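Local coordinates for protein tyrocidine synthase 2 (Brevibacillus parabrevis, PDB 6TA8) that belongs to the nonribosomal peptide synthetases, large modular enzymes, and is represented here by a condensation domain, at residues I40-F45 against R364-S369; L61-G66 against S181-A186; G70-A75 against E177-A182; Q209-S214 against L218-Y223; N278-T283 against L460-H465. All blocks are in the same frame, centred on the assembly; numbering follows the deposited sequence.

Contact 1: residues I40-F45 against R364-S369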
# COMPACT_ATOMS: atom_id res chain seq x y z
N ILE A 40 -4.00 -1.57 -11.38
CA ILE A 40 -4.46 -1.51 -10.00
C ILE A 40 -5.66 -0.59 -9.88
O ILE A 40 -6.48 -0.74 -8.97
CB ILE A 40 -3.30 -1.07 -9.07
CG1 ILE A 40 -3.67 -1.31 -7.61
CG2 ILE A 40 -2.94 0.39 -9.31
CD1 ILE A 40 -4.06 -2.74 -7.30
N GLN A 41 -5.81 0.37 -10.80
CA GLN A 41 -7.00 1.20 -10.82
C GLN A 41 -8.19 0.45 -11.41
O GLN A 41 -9.31 0.59 -10.92
CB GLN A 41 -6.73 2.49 -11.61
CG GLN A 41 -5.87 3.50 -10.87
CD GLN A 41 -5.46 4.67 -11.74
OE1 GLN A 41 -5.38 4.55 -12.96
NE2 GLN A 41 -5.20 5.81 -11.11
N LYS A 42 -7.95 -0.35 -12.45
CA LYS A 42 -9.01 -1.19 -13.00
C LYS A 42 -9.48 -2.22 -11.99
O LYS A 42 -10.67 -2.52 -11.90
CB LYS A 42 -8.52 -1.89 -14.27
CG LYS A 42 -8.84 -1.16 -15.57
CD LYS A 42 -8.68 -2.08 -16.76
CE LYS A 42 -9.18 -1.44 -18.04
NZ LYS A 42 -8.28 -0.35 -18.50
N TRP A 43 -8.55 -2.77 -11.21
CA TRP A 43 -8.91 -3.76 -10.19
C TRP A 43 -9.79 -3.15 -9.11
O TRP A 43 -10.64 -3.85 -8.54
CB TRP A 43 -7.64 -4.35 -9.58
CG TRP A 43 -7.86 -5.12 -8.31
CD1 TRP A 43 -8.17 -6.44 -8.20
CD2 TRP A 43 -7.79 -4.61 -6.97
NE1 TRP A 43 -8.29 -6.79 -6.88
CE2 TRP A 43 -8.07 -5.68 -6.10
CE3 TRP A 43 -7.53 -3.35 -6.43
CZ2 TRP A 43 -8.09 -5.53 -4.72
CZ3 TRP A 43 -7.55 -3.20 -5.05
CH2 TRP A 43 -7.83 -4.29 -4.21
N PHE A 44 -9.62 -1.86 -8.82
CA PHE A 44 -10.43 -1.21 -7.80
C PHE A 44 -11.88 -1.07 -8.25
O PHE A 44 -12.81 -1.30 -7.47
CB PHE A 44 -9.84 0.15 -7.45
CG PHE A 44 -10.72 0.99 -6.56
CD1 PHE A 44 -10.76 0.78 -5.20
CD2 PHE A 44 -11.51 2.00 -7.10
CE1 PHE A 44 -11.57 1.55 -4.38
CE2 PHE A 44 -12.32 2.78 -6.29
CZ PHE A 44 -12.35 2.55 -4.93
N PHE A 45 -12.09 -0.70 -9.52
CA PHE A 45 -13.45 -0.52 -10.02
C PHE A 45 -14.14 -1.84 -10.32
O PHE A 45 -15.36 -1.95 -10.15
CB PHE A 45 -13.43 0.36 -11.27
CG PHE A 45 -13.11 1.80 -11.00
CD1 PHE A 45 -14.03 2.61 -10.36
CD2 PHE A 45 -11.89 2.34 -11.37
CE1 PHE A 45 -13.74 3.94 -10.10
CE2 PHE A 45 -11.60 3.66 -11.11
CZ PHE A 45 -12.52 4.46 -10.47
N ARG A 364 -3.49 -9.26 -17.91
CA ARG A 364 -4.92 -9.55 -17.82
C ARG A 364 -5.80 -8.32 -17.91
O ARG A 364 -7.03 -8.46 -17.98
CB ARG A 364 -5.23 -10.31 -16.52
CG ARG A 364 -4.89 -9.55 -15.26
CD ARG A 364 -5.47 -10.23 -14.03
NE ARG A 364 -6.93 -10.23 -14.03
CZ ARG A 364 -7.67 -9.27 -13.48
NH1 ARG A 364 -7.09 -8.23 -12.90
NH2 ARG A 364 -8.99 -9.35 -13.52
N THR A 365 -5.23 -7.12 -17.90
CA THR A 365 -6.01 -5.89 -17.92
C THR A 365 -5.69 -4.96 -19.07
O THR A 365 -6.55 -4.18 -19.47
CB THR A 365 -5.83 -5.12 -16.60
OG1 THR A 365 -4.44 -5.04 -16.28
CG2 THR A 365 -6.57 -5.81 -15.47
N LEU A 366 -4.47 -5.02 -19.62
CA LEU A 366 -4.05 -4.08 -20.65
C LEU A 366 -3.61 -4.72 -21.96
O LEU A 366 -3.68 -4.06 -23.00
CB LEU A 366 -2.90 -3.20 -20.13
CG LEU A 366 -3.15 -2.40 -18.85
CD1 LEU A 366 -1.93 -1.56 -18.51
CD2 LEU A 366 -4.39 -1.53 -18.98
N THR A 367 -3.15 -5.97 -21.94
CA THR A 367 -2.64 -6.59 -23.15
C THR A 367 -3.76 -6.83 -24.16
O THR A 367 -4.80 -7.41 -23.82
CB THR A 367 -1.94 -7.91 -22.82
OG1 THR A 367 -0.85 -7.66 -21.92
CG2 THR A 367 -1.41 -8.57 -24.08
N THR A 368 -3.55 -6.38 -25.39
CA THR A 368 -4.56 -6.44 -26.45
C THR A 368 -4.30 -7.59 -27.43
O THR A 368 -4.41 -7.40 -28.64
CB THR A 368 -4.61 -5.11 -27.20
OG1 THR A 368 -3.57 -5.08 -28.19
CG2 THR A 368 -4.42 -3.95 -26.24
N SER A 369 -3.97 -8.78 -26.93
CA SER A 369 -3.70 -9.90 -27.82
C SER A 369 -3.91 -11.20 -27.06
O SER A 369 -3.54 -11.31 -25.88
CB SER A 369 -2.27 -9.84 -28.37
OG SER A 369 -1.31 -9.95 -27.33
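Lys-42 carries the contact between the two segments, laying its aliphatic chain beside Thr-365 and bringing its amino end near Leu-366. The packing of carbon on carbon comes first. CD of Lys-42 is 4.2 Å from CB of Thr-365, and the two side chains run antiparallel alongside each other; compact Thr-365 lets the lysine chain pass this close to its CB. Beyond them, NZ of Lys-42 stands 4.1 Å from CD2 of Leu-366, an ordinary packing distance between an ammonium group and a methyl branch.

Next to these are van der Waals contacts of methylenes with a carbonyl. CD of Lys-42 is 4.0 Å from the backbone O of Thr-365, while CE lies 4.1 Å from that same oxygen. The last bend of the lysine (chi4 71°) turns NZ aside, toward Leu-366, and NZ makes no hydrogen bond to the other segment. Lysine suits the place because its long chain can bridge backbones whose nearest CA atoms, those of Lys-42 and Thr-365, are 7.4 Å apart.

This surface contact joins a helix near the start of the condensation domain to the end of helix 359-365, beside helix 201-212. Pro-39, the first residue of helix 39-46, also packs on Thr-365 and Leu-366. Leu-366 supplies methyls to Leu-208 and Ala-212 as well; its backbone O accepts a hydrogen bond from Gln-209, and Thr-368 OG1 is bonded to Asp-213.

With 145 Å² buried, loose touches of a partly exposed lysine and no directional bond between the segments, the chemistry does little to fix their relative position.

Contact 2: residues L61-G66 against S181-A186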
# COMPACT_ATOMS: atom_id res chain seq x y z
N LEU A 61 -0.27 13.82 11.59
CA LEU A 61 0.98 14.45 12.00
C LEU A 61 0.76 15.27 13.27
O LEU A 61 -0.37 15.56 13.67
CB LEU A 61 1.53 15.33 10.88
CG LEU A 61 1.65 14.65 9.51
CD1 LEU A 61 2.15 15.63 8.46
CD2 LEU A 61 2.55 13.43 9.59
N PHE A 62 1.87 15.65 13.89
CA PHE A 62 1.85 16.39 15.15
C PHE A 62 2.99 17.39 15.17
O PHE A 62 4.06 17.15 14.59
CB PHE A 62 1.93 15.44 16.35
CG PHE A 62 2.05 16.14 17.68
CD1 PHE A 62 1.06 17.01 18.11
CD2 PHE A 62 3.15 15.93 18.49
CE1 PHE A 62 1.16 17.65 19.33
CE2 PHE A 62 3.26 16.57 19.71
CZ PHE A 62 2.27 17.43 20.13
N ARG A 63 2.77 18.51 15.85
CA ARG A 63 3.80 19.52 16.06
C ARG A 63 3.54 20.18 17.41
O ARG A 63 2.49 20.79 17.60
CB ARG A 63 3.80 20.55 14.94
CG ARG A 63 5.10 21.34 14.83
CD ARG A 63 5.06 22.32 13.67
NE ARG A 63 6.14 23.30 13.73
CZ ARG A 63 7.28 23.19 13.06
NH1 ARG A 63 7.49 22.15 12.27
NH2 ARG A 63 8.21 24.13 13.18
N GLU A 64 4.50 20.04 18.33
CA GLU A 64 4.29 20.51 19.70
C GLU A 64 4.06 22.02 19.74
O GLU A 64 3.19 22.50 20.47
CB GLU A 64 5.47 20.12 20.58
CG GLU A 64 6.84 20.39 19.97
CD GLU A 64 7.35 19.21 19.16
OE1 GLU A 64 8.10 18.38 19.72
OE2 GLU A 64 7.02 19.12 17.96
N ASP A 65 4.83 22.78 18.96
CA ASP A 65 4.64 24.23 18.89
C ASP A 65 3.48 24.62 17.99
O ASP A 65 3.19 25.82 17.86
CB ASP A 65 5.92 24.91 18.42
CG ASP A 65 6.50 24.28 17.17
OD1 ASP A 65 6.54 23.03 17.10
OD2 ASP A 65 6.91 25.03 16.26
N GLY A 66 2.81 23.65 17.37
CA GLY A 66 1.63 23.92 16.58
C GLY A 66 1.94 24.29 15.14
O GLY A 66 3.05 24.69 14.79
N SER A 181 9.57 20.21 3.48
CA SER A 181 10.36 21.24 2.83
C SER A 181 9.51 22.46 2.50
O SER A 181 9.97 23.60 2.67
CB SER A 181 11.01 20.68 1.56
OG SER A 181 11.70 21.69 0.85
N ALA A 182 8.28 22.25 2.03
CA ALA A 182 7.40 23.38 1.72
C ALA A 182 7.06 24.17 2.97
O ALA A 182 7.03 25.41 2.94
CB ALA A 182 6.12 22.88 1.04
N TYR A 183 6.80 23.48 4.09
CA TYR A 183 6.50 24.18 5.33
C TYR A 183 7.72 24.90 5.88
O TYR A 183 7.58 25.92 6.56
CB TYR A 183 5.94 23.21 6.36
CG TYR A 183 5.26 23.88 7.53
CD1 TYR A 183 3.91 24.22 7.47
CD2 TYR A 183 5.95 24.17 8.70
CE1 TYR A 183 3.28 24.83 8.53
CE2 TYR A 183 5.33 24.78 9.77
CZ TYR A 183 3.99 25.11 9.68
OH TYR A 183 3.36 25.72 10.74
N SER A 184 8.92 24.39 5.59
CA SER A 184 10.13 25.07 6.04
C SER A 184 10.37 26.35 5.25
O SER A 184 10.68 27.40 5.82
CB SER A 184 11.33 24.12 5.92
OG SER A 184 11.10 22.92 6.64
N GLN A 185 10.24 26.28 3.92
CA GLN A 185 10.41 27.47 3.09
C GLN A 185 9.33 28.51 3.37
O GLN A 185 9.58 29.71 3.21
CB GLN A 185 10.39 27.09 1.61
CG GLN A 185 11.42 26.05 1.21
CD GLN A 185 11.29 25.63 -0.24
OE1 GLN A 185 11.04 26.46 -1.12
NE2 GLN A 185 11.46 24.34 -0.51
N ALA A 186 8.14 28.08 3.80
CA ALA A 186 7.06 29.02 4.04
C ALA A 186 7.32 29.86 5.29
O ALA A 186 7.11 31.08 5.27
CB ALA A 186 5.73 28.28 4.16
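Tyr-183 is the residue of 181-186 that reaches across, meeting Arg-63 and Gly-66 at the turn closing strand 56-63. The helical run starts with Ser-181, whose OG accepts a bond from Gln-185 NE2 (3.0 Å), a clasp one helical turn long. Tyr-183 follows. With CG opposite its backbone N (chi1 -164°), the ring extends toward the turn, and its CE2 sits 4.1 Å from CZ of Arg-63, over the centre of one guanidinium face. The two planes are 51° apart, so the groups are tilted and not stacked.

The extended arginine is steadied by Asp-65, whose OD2 forms a salt bridge with Arg-63 NE at 3.2 Å. Tyrosine suits its place by pairing a broad apolar ring with a polar tip: OH bonds to the backbone N of Asp-68, and lies a longer 4.2 Å from Gly-66 O. Gly-66 ends the type I turn begun at Arg-63, at a positive phi (87°) that a residue without a side chain adopts easily. Further on, Gln-185 OE1 takes the backbone N of Val-193.

Arg-63 pairs through its backbone with Asp-156 of strand 155-163, whereas Tyr-183 also packs on Leu-71 and Val-72, setting the contact between the five-stranded sheet and helices 69-82 and 169-187.

Contact 3: residues G70-A75 against E177-A182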
# COMPACT_ATOMS: atom_id res chain seq x y z
N GLY A 70 -2.24 29.20 7.72
CA GLY A 70 -1.86 29.95 6.53
C GLY A 70 -0.65 29.37 5.83
O GLY A 70 -0.51 29.49 4.61
N LEU A 71 0.24 28.73 6.59
CA LEU A 71 1.40 28.04 6.04
C LEU A 71 1.08 26.63 5.57
O LEU A 71 1.64 26.17 4.57
CB LEU A 71 2.52 27.99 7.08
CG LEU A 71 3.49 29.16 7.12
CD1 LEU A 71 2.81 30.43 7.61
CD2 LEU A 71 4.66 28.81 8.01
N VAL A 72 0.19 25.93 6.28
CA VAL A 72 -0.24 24.60 5.84
C VAL A 72 -0.98 24.70 4.51
O VAL A 72 -0.78 23.88 3.61
CB VAL A 72 -1.11 23.94 6.93
CG1 VAL A 72 -1.68 22.62 6.43
CG2 VAL A 72 -0.30 23.73 8.20
N ARG A 73 -1.84 25.71 4.37
CA ARG A 73 -2.55 25.91 3.11
C ARG A 73 -1.58 26.28 2.00
O ARG A 73 -1.68 25.76 0.88
CB ARG A 73 -3.62 26.99 3.27
CG ARG A 73 -4.74 26.61 4.22
CD ARG A 73 -5.69 27.78 4.44
NE ARG A 73 -6.47 28.08 3.25
CZ ARG A 73 -7.69 27.60 3.01
NH1 ARG A 73 -8.27 26.80 3.89
NH2 ARG A 73 -8.33 27.92 1.89
N GLN A 74 -0.63 27.18 2.28
CA GLN A 74 0.34 27.57 1.26
C GLN A 74 1.22 26.39 0.85
O GLN A 74 1.63 26.31 -0.32
CB GLN A 74 1.21 28.72 1.78
CG GLN A 74 1.98 29.46 0.70
CD GLN A 74 2.74 30.65 1.23
OE1 GLN A 74 3.11 30.70 2.41
NE2 GLN A 74 2.99 31.63 0.37
N ALA A 75 1.51 25.48 1.77
CA ALA A 75 2.29 24.30 1.43
C ALA A 75 1.49 23.35 0.54
O ALA A 75 1.99 22.87 -0.48
CB ALA A 75 2.75 23.58 2.70
N GLU A 177 8.46 14.31 2.51
CA GLU A 177 9.62 15.10 2.15
C GLU A 177 9.21 16.48 1.66
O GLU A 177 9.73 17.50 2.13
CB GLU A 177 10.44 14.37 1.08
CG GLU A 177 11.39 13.32 1.62
CD GLU A 177 11.98 12.45 0.52
OE1 GLU A 177 11.40 11.38 0.22
OE2 GLU A 177 13.03 12.83 -0.05
N ASP A 178 8.27 16.54 0.72
CA ASP A 178 7.92 17.81 0.09
C ASP A 178 7.17 18.72 1.05
O ASP A 178 7.37 19.94 1.03
CB ASP A 178 7.09 17.55 -1.18
CG ASP A 178 7.93 17.01 -2.32
OD1 ASP A 178 9.13 16.73 -2.10
OD2 ASP A 178 7.40 16.86 -3.44
N PHE A 179 6.30 18.16 1.89
CA PHE A 179 5.57 19.00 2.84
C PHE A 179 6.50 19.55 3.92
O PHE A 179 6.37 20.71 4.32
CB PHE A 179 4.42 18.22 3.47
CG PHE A 179 3.67 19.00 4.52
CD1 PHE A 179 2.85 20.06 4.16
CD2 PHE A 179 3.80 18.68 5.86
CE1 PHE A 179 2.17 20.78 5.13
CE2 PHE A 179 3.12 19.39 6.83
CZ PHE A 179 2.30 20.45 6.46
N SER A 180 7.43 18.73 4.40
CA SER A 180 8.39 19.21 5.38
C SER A 180 9.30 20.28 4.79
O SER A 180 9.76 21.17 5.51
CB SER A 180 9.22 18.05 5.93
OG SER A 180 10.10 18.50 6.95
N SER A 181 9.57 20.21 3.48
CA SER A 181 10.36 21.24 2.83
C SER A 181 9.51 22.46 2.50
O SER A 181 9.97 23.60 2.67
CB SER A 181 11.01 20.68 1.56
OG SER A 181 11.70 21.69 0.85
N ALA A 182 8.28 22.25 2.03
CA ALA A 182 7.40 23.38 1.72
C ALA A 182 7.06 24.17 2.97
O ALA A 182 7.03 25.41 2.94
CB ALA A 182 6.12 22.88 1.04
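The chi1 of Phe-179 (176°) carries the ring away from the backbone nitrogen and out across the interface, to where Ala-75 and Val-72 lie. In Val-72 a comparable value (174°) sends CG1 to the same ring. Ala-75 and Ala-182, having no such torsion, present CB directly, each with its bond pointing at the other helix.

The ring is met by its CE1 and CD1 atoms: Ala-75 CB is 3.8 Å from Phe-179 CE1, while Val-72 CG1 is more loosely placed, 4.5 Å from that same CE1. Both methyl groups approach obliquely. Beside this, Ala-75 CB is 3.8 Å from Ala-182 CB, and the CA atoms of these two alanines are 5.2 Å apart. Such proximity explains the residue type, since a single methyl on each side lets the backbones draw together, and the larger Phe-179 spans to Ala-75 and Val-72. The short segments cross at 130°, their axes 9.8 Å apart at closest approach. All four touching residues are buried and apolar, so the interface rests on close packing and removal of hydrocarbon from water.

Elsewhere on the second helix, Asp-178 makes a salt bridge with Arg-318 and a hydrogen bond with His-83, tying down its polar side. Phe-179 goes on to meet the ring of Phe-76, the residue following this segment of helix 69-82. Beneath the pair runs strand 155-163, whose Leu-158 touches both Val-72 and Phe-179; the helices 69-82 and 169-187 therefore pack against each other and against a shared patch of the five-stranded sheet.

Contact 4: residues Q209-S214 against L218-Y223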
# COMPACT_ATOMS: atom_id res chain seq x y z
N GLN A 209 0.65 1.22 -21.50
CA GLN A 209 -0.09 0.51 -22.54
C GLN A 209 0.84 0.06 -23.66
O GLN A 209 0.65 -1.02 -24.24
CB GLN A 209 -1.22 1.39 -23.08
CG GLN A 209 -2.06 0.73 -24.16
CD GLN A 209 -2.75 -0.53 -23.68
OE1 GLN A 209 -3.34 -0.56 -22.60
NE2 GLN A 209 -2.69 -1.58 -24.49
N LYS A 210 1.84 0.88 -24.00
CA LYS A 210 2.82 0.48 -25.00
C LYS A 210 3.64 -0.71 -24.53
O LYS A 210 3.87 -1.66 -25.29
CB LYS A 210 3.73 1.65 -25.34
CG LYS A 210 3.02 2.83 -26.01
CD LYS A 210 3.96 4.00 -26.19
CE LYS A 210 3.27 5.16 -26.90
NZ LYS A 210 4.16 6.35 -27.00
N TYR A 211 4.08 -0.69 -23.27
CA TYR A 211 4.79 -1.83 -22.70
C TYR A 211 3.86 -3.04 -22.57
O TYR A 211 4.33 -4.18 -22.58
CB TYR A 211 5.39 -1.46 -21.35
CG TYR A 211 6.05 -2.60 -20.62
CD1 TYR A 211 7.31 -3.05 -20.98
CD2 TYR A 211 5.41 -3.23 -19.55
CE1 TYR A 211 7.91 -4.10 -20.31
CE2 TYR A 211 6.01 -4.27 -18.88
CZ TYR A 211 7.26 -4.70 -19.26
OH TYR A 211 7.86 -5.75 -18.59
N ALA A 212 2.55 -2.80 -22.44
CA ALA A 212 1.61 -3.91 -22.36
C ALA A 212 1.56 -4.69 -23.67
O ALA A 212 1.47 -5.92 -23.65
CB ALA A 212 0.21 -3.38 -22.01
N ASP A 213 1.63 -3.99 -24.80
CA ASP A 213 1.61 -4.62 -26.11
C ASP A 213 3.01 -4.87 -26.66
O ASP A 213 3.14 -5.28 -27.82
CB ASP A 213 0.80 -3.78 -27.09
CG ASP A 213 -0.69 -3.80 -26.78
OD1 ASP A 213 -1.20 -4.89 -26.44
OD2 ASP A 213 -1.34 -2.74 -26.87
N SER A 214 4.05 -4.61 -25.87
CA SER A 214 5.40 -4.91 -26.30
C SER A 214 5.63 -6.42 -26.28
O SER A 214 4.80 -7.21 -25.83
CB SER A 214 6.42 -4.21 -25.40
OG SER A 214 6.43 -4.78 -24.10
N LEU A 218 5.64 -10.30 -23.51
CA LEU A 218 5.18 -11.58 -24.04
C LEU A 218 6.12 -12.73 -23.69
O LEU A 218 5.70 -13.89 -23.73
CB LEU A 218 5.01 -11.49 -25.56
CG LEU A 218 3.70 -10.89 -26.05
CD1 LEU A 218 3.84 -10.35 -27.46
CD2 LEU A 218 2.60 -11.94 -25.98
N ARG A 219 7.37 -12.42 -23.35
CA ARG A 219 8.33 -13.45 -22.94
C ARG A 219 8.07 -13.96 -21.53
O ARG A 219 8.74 -14.92 -21.11
CB ARG A 219 9.75 -12.90 -23.04
CG ARG A 219 10.12 -12.42 -24.44
CD ARG A 219 11.61 -12.12 -24.55
NE ARG A 219 11.88 -10.69 -24.62
CZ ARG A 219 12.68 -10.03 -23.78
NH1 ARG A 219 13.29 -10.69 -22.80
NH2 ARG A 219 12.87 -8.73 -23.92
N GLU A 220 7.14 -13.36 -20.79
CA GLU A 220 6.80 -13.79 -19.45
C GLU A 220 5.67 -14.81 -19.41
O GLU A 220 5.47 -15.45 -18.37
CB GLU A 220 6.39 -12.59 -18.59
CG GLU A 220 7.51 -11.63 -18.24
CD GLU A 220 7.04 -10.52 -17.31
OE1 GLU A 220 7.34 -9.34 -17.59
OE2 GLU A 220 6.38 -10.84 -16.31
N VAL A 221 4.93 -14.97 -20.51
CA VAL A 221 3.72 -15.79 -20.49
C VAL A 221 4.04 -17.23 -20.12
O VAL A 221 3.28 -17.89 -19.39
CB VAL A 221 3.00 -15.71 -21.85
CG1 VAL A 221 1.70 -16.51 -21.81
CG2 VAL A 221 2.73 -14.26 -22.22
N ALA A 222 5.18 -17.75 -20.59
CA ALA A 222 5.55 -19.13 -20.28
C ALA A 222 5.77 -19.33 -18.79
O ALA A 222 5.46 -20.40 -18.26
CB ALA A 222 6.81 -19.52 -21.05
N TYR A 223 6.28 -18.31 -18.09
CA TYR A 223 6.49 -18.44 -16.65
C TYR A 223 5.17 -18.43 -15.89
O TYR A 223 4.92 -19.31 -15.06
CB TYR A 223 7.41 -17.32 -16.15
CG TYR A 223 7.43 -17.21 -14.65
CD1 TYR A 223 8.17 -18.10 -13.88
CD2 TYR A 223 6.71 -16.21 -13.99
CE1 TYR A 223 8.19 -18.01 -12.50
CE2 TYR A 223 6.73 -16.12 -12.61
CZ TYR A 223 7.47 -17.01 -11.87
OH TYR A 223 7.50 -16.92 -10.50
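Ser-214 and Leu-218 bring the two backbones closest, their CA atoms 7.0 Å apart, where the chain leaves helix 201-212 and heads for helix 221-229. Asp-213 is the first residue to drop helical angles, and Ser-214 is extended; residues 218-220 have helical angles before regular bonding sets in.

Ser-214 OG turns back to bond Tyr-211 O at 2.7 Å, tilted 30° from the carbonyl plane. A small hydroxyl fits here, taking up a carbonyl in the last helical turn. Gln-209 NE2 spans one turn to Asp-213 OD2 (3.0 Å), arriving from above the carboxylate plane.

The arrangement is a connection between the consecutive helices 201-212 and 221-229, its segments separated by three residues, and its side chains meet sparingly. Leu-218 lays CD1 3.7 Å from Ser-214 O, a hydrocarbon touch on a carbonyl; its branched end also packs on Leu-371. Tyr-211, with CG anti to its nitrogen (chi1 175°), crosses Glu-220 at about a right angle, ring and carboxylate planes 51° apart. Its OH stands 3.8 Å from Glu-220 OE1, too long for a hydrogen bond; the stronger partner of this buried glutamate is Trp-224, whose NE1 bonds OE2.

Contact 5: residues N278-T283 against L460-H465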
# COMPACT_ATOMS: atom_id res chain seq x y z
N ASN A 278 12.07 -9.15 1.88
CA ASN A 278 10.93 -9.97 1.46
C ASN A 278 11.24 -11.46 1.48
O ASN A 278 10.31 -12.27 1.56
CB ASN A 278 10.48 -9.55 0.06
CG ASN A 278 9.49 -8.40 0.09
OD1 ASN A 278 8.49 -8.44 0.80
ND2 ASN A 278 9.78 -7.36 -0.68
N ASP A 279 12.52 -11.84 1.43
CA ASP A 279 12.87 -13.26 1.44
C ASP A 279 12.62 -13.87 2.82
O ASP A 279 12.01 -14.94 2.93
CB ASP A 279 14.33 -13.45 1.03
CG ASP A 279 14.56 -13.14 -0.44
OD1 ASP A 279 13.62 -13.29 -1.24
OD2 ASP A 279 15.69 -12.74 -0.78
N LEU A 280 13.08 -13.20 3.88
CA LEU A 280 12.95 -13.75 5.22
C LEU A 280 11.52 -13.66 5.74
O LEU A 280 11.07 -14.55 6.46
CB LEU A 280 13.92 -13.03 6.17
CG LEU A 280 15.38 -13.00 5.73
CD1 LEU A 280 16.23 -12.23 6.73
CD2 LEU A 280 15.92 -14.41 5.54
N LEU A 281 10.81 -12.59 5.39
CA LEU A 281 9.44 -12.42 5.88
C LEU A 281 8.49 -13.42 5.24
O LEU A 281 7.53 -13.86 5.90
CB LEU A 281 8.96 -11.00 5.62
CG LEU A 281 9.61 -9.90 6.47
CD1 LEU A 281 8.96 -8.55 6.19
CD2 LEU A 281 9.54 -10.24 7.95
N LEU A 282 8.72 -13.79 3.98
CA LEU A 282 7.85 -14.76 3.32
C LEU A 282 8.20 -16.19 3.70
O LEU A 282 7.32 -17.07 3.68
CB LEU A 282 7.91 -14.58 1.81
CG LEU A 282 7.21 -13.34 1.25
CD1 LEU A 282 7.25 -13.34 -0.27
CD2 LEU A 282 5.78 -13.26 1.75
N THR A 283 9.46 -16.46 4.04
CA THR A 283 9.85 -17.79 4.48
C THR A 283 9.20 -18.13 5.82
O THR A 283 8.60 -19.20 5.98
CB THR A 283 11.37 -17.89 4.58
OG1 THR A 283 11.95 -17.59 3.31
CG2 THR A 283 11.79 -19.30 5.00
N LEU A 460 11.98 -15.23 14.87
CA LEU A 460 13.06 -15.31 15.84
C LEU A 460 13.98 -16.49 15.55
O LEU A 460 15.19 -16.42 15.83
CB LEU A 460 12.49 -15.42 17.26
CG LEU A 460 11.55 -14.30 17.69
CD1 LEU A 460 10.90 -14.63 19.02
CD2 LEU A 460 12.29 -12.97 17.76
N GLY A 461 13.44 -17.58 15.00
CA GLY A 461 14.27 -18.72 14.67
C GLY A 461 15.18 -18.47 13.49
O GLY A 461 16.27 -19.04 13.41
N ILE A 462 14.76 -17.60 12.56
CA ILE A 462 15.58 -17.31 11.39
C ILE A 462 16.72 -16.37 11.75
O ILE A 462 17.87 -16.58 11.35
CB ILE A 462 14.71 -16.74 10.25
CG1 ILE A 462 13.85 -17.85 9.63
CG2 ILE A 462 15.57 -16.09 9.19
CD1 ILE A 462 12.94 -17.37 8.53
N ILE A 463 16.43 -15.31 12.52
CA ILE A 463 17.48 -14.35 12.86
C ILE A 463 18.52 -14.98 13.77
O ILE A 463 19.71 -14.65 13.68
CB ILE A 463 16.86 -13.09 13.50
CG1 ILE A 463 16.07 -13.45 14.76
CG2 ILE A 463 15.97 -12.37 12.50
CD1 ILE A 463 16.20 -12.43 15.87
N GLU A 464 18.12 -15.90 14.65
CA GLU A 464 19.08 -16.60 15.49
C GLU A 464 19.81 -17.70 14.73
O GLU A 464 20.91 -18.09 15.14
CB GLU A 464 18.37 -17.18 16.72
CG GLU A 464 17.80 -16.13 17.65
CD GLU A 464 16.88 -16.71 18.70
OE1 GLU A 464 17.19 -17.80 19.22
OE2 GLU A 464 15.85 -16.08 19.01
N HIS A 465 19.23 -18.21 13.65
CA HIS A 465 19.94 -19.17 12.81
C HIS A 465 20.87 -18.47 11.83
O HIS A 465 21.98 -18.95 11.58
CB HIS A 465 18.94 -20.05 12.06
CG HIS A 465 19.46 -20.59 10.76
ND1 HIS A 465 20.41 -21.59 10.70
CD2 HIS A 465 19.16 -20.28 9.48
CE1 HIS A 465 20.68 -21.86 9.44
NE2 HIS A 465 19.94 -21.08 8.67
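Ile-462 lays its two branches over the flank of helix 277-293, overlapping Leu-280 with one and reaching Thr-283 with the other. Its CG2 is 4.0 Å from CD2 of Leu-280, methyl to methyl, as the side chains slant across one another. The longer arm goes further: CD1 of Ile-462 is 4.0 Å from Leu-280 O and 4.2 Å from CG2 of Thr-283. A beta-branched residue suits this place, since it can touch two residues of one helix face at once.

Thr-283 has its own division of labour. Its chi1 of -58° sets CG2 opposite the backbone N, facing Ile-462, and leaves OG1 to turn back along its own helix to Asp-279 O at 2.7 Å (C=O...O angle 152°). Thr-283 N bonds the same oxygen from the opposite face of the carbonyl plane, so two donors grip it. The hydroxyl is satisfied within a buried setting while the methyl serves the interface.

Leu-281 and Leu-282 pack on Phe-385 of strand 383-390; Tyr-455, of the same helix as Ile-462, hydrogen-bonds Leu-281 O, a polar tie between the helices. Between the segments the chemistry is methyl packing, one methyl resting near a backbone carbonyl, implying cohesion without directional bonds.

In the fold
Contacts 2 and 3 share helix 169-187 and residues Ser-181 and Ala-182; their centres lie 7 Å apart beside the five-stranded sheet. Contacts 1 and 4 form a second cluster, centres 13 Å apart and in direct touch, since 364-369 bonds to helix 201-212. Contact 5 stands alone, 33 to 40 Å from the other centres, with helix 277-293 against the six-stranded sheet. Along the chain, contact 1 spans contacts 2, 3 and 4 and interleaves with contact 5, so its weak surface touch joins early and late sequence. The separation of the two sheets and their helices is consistent with the two-lobed, V-shaped architecture of condensation domains.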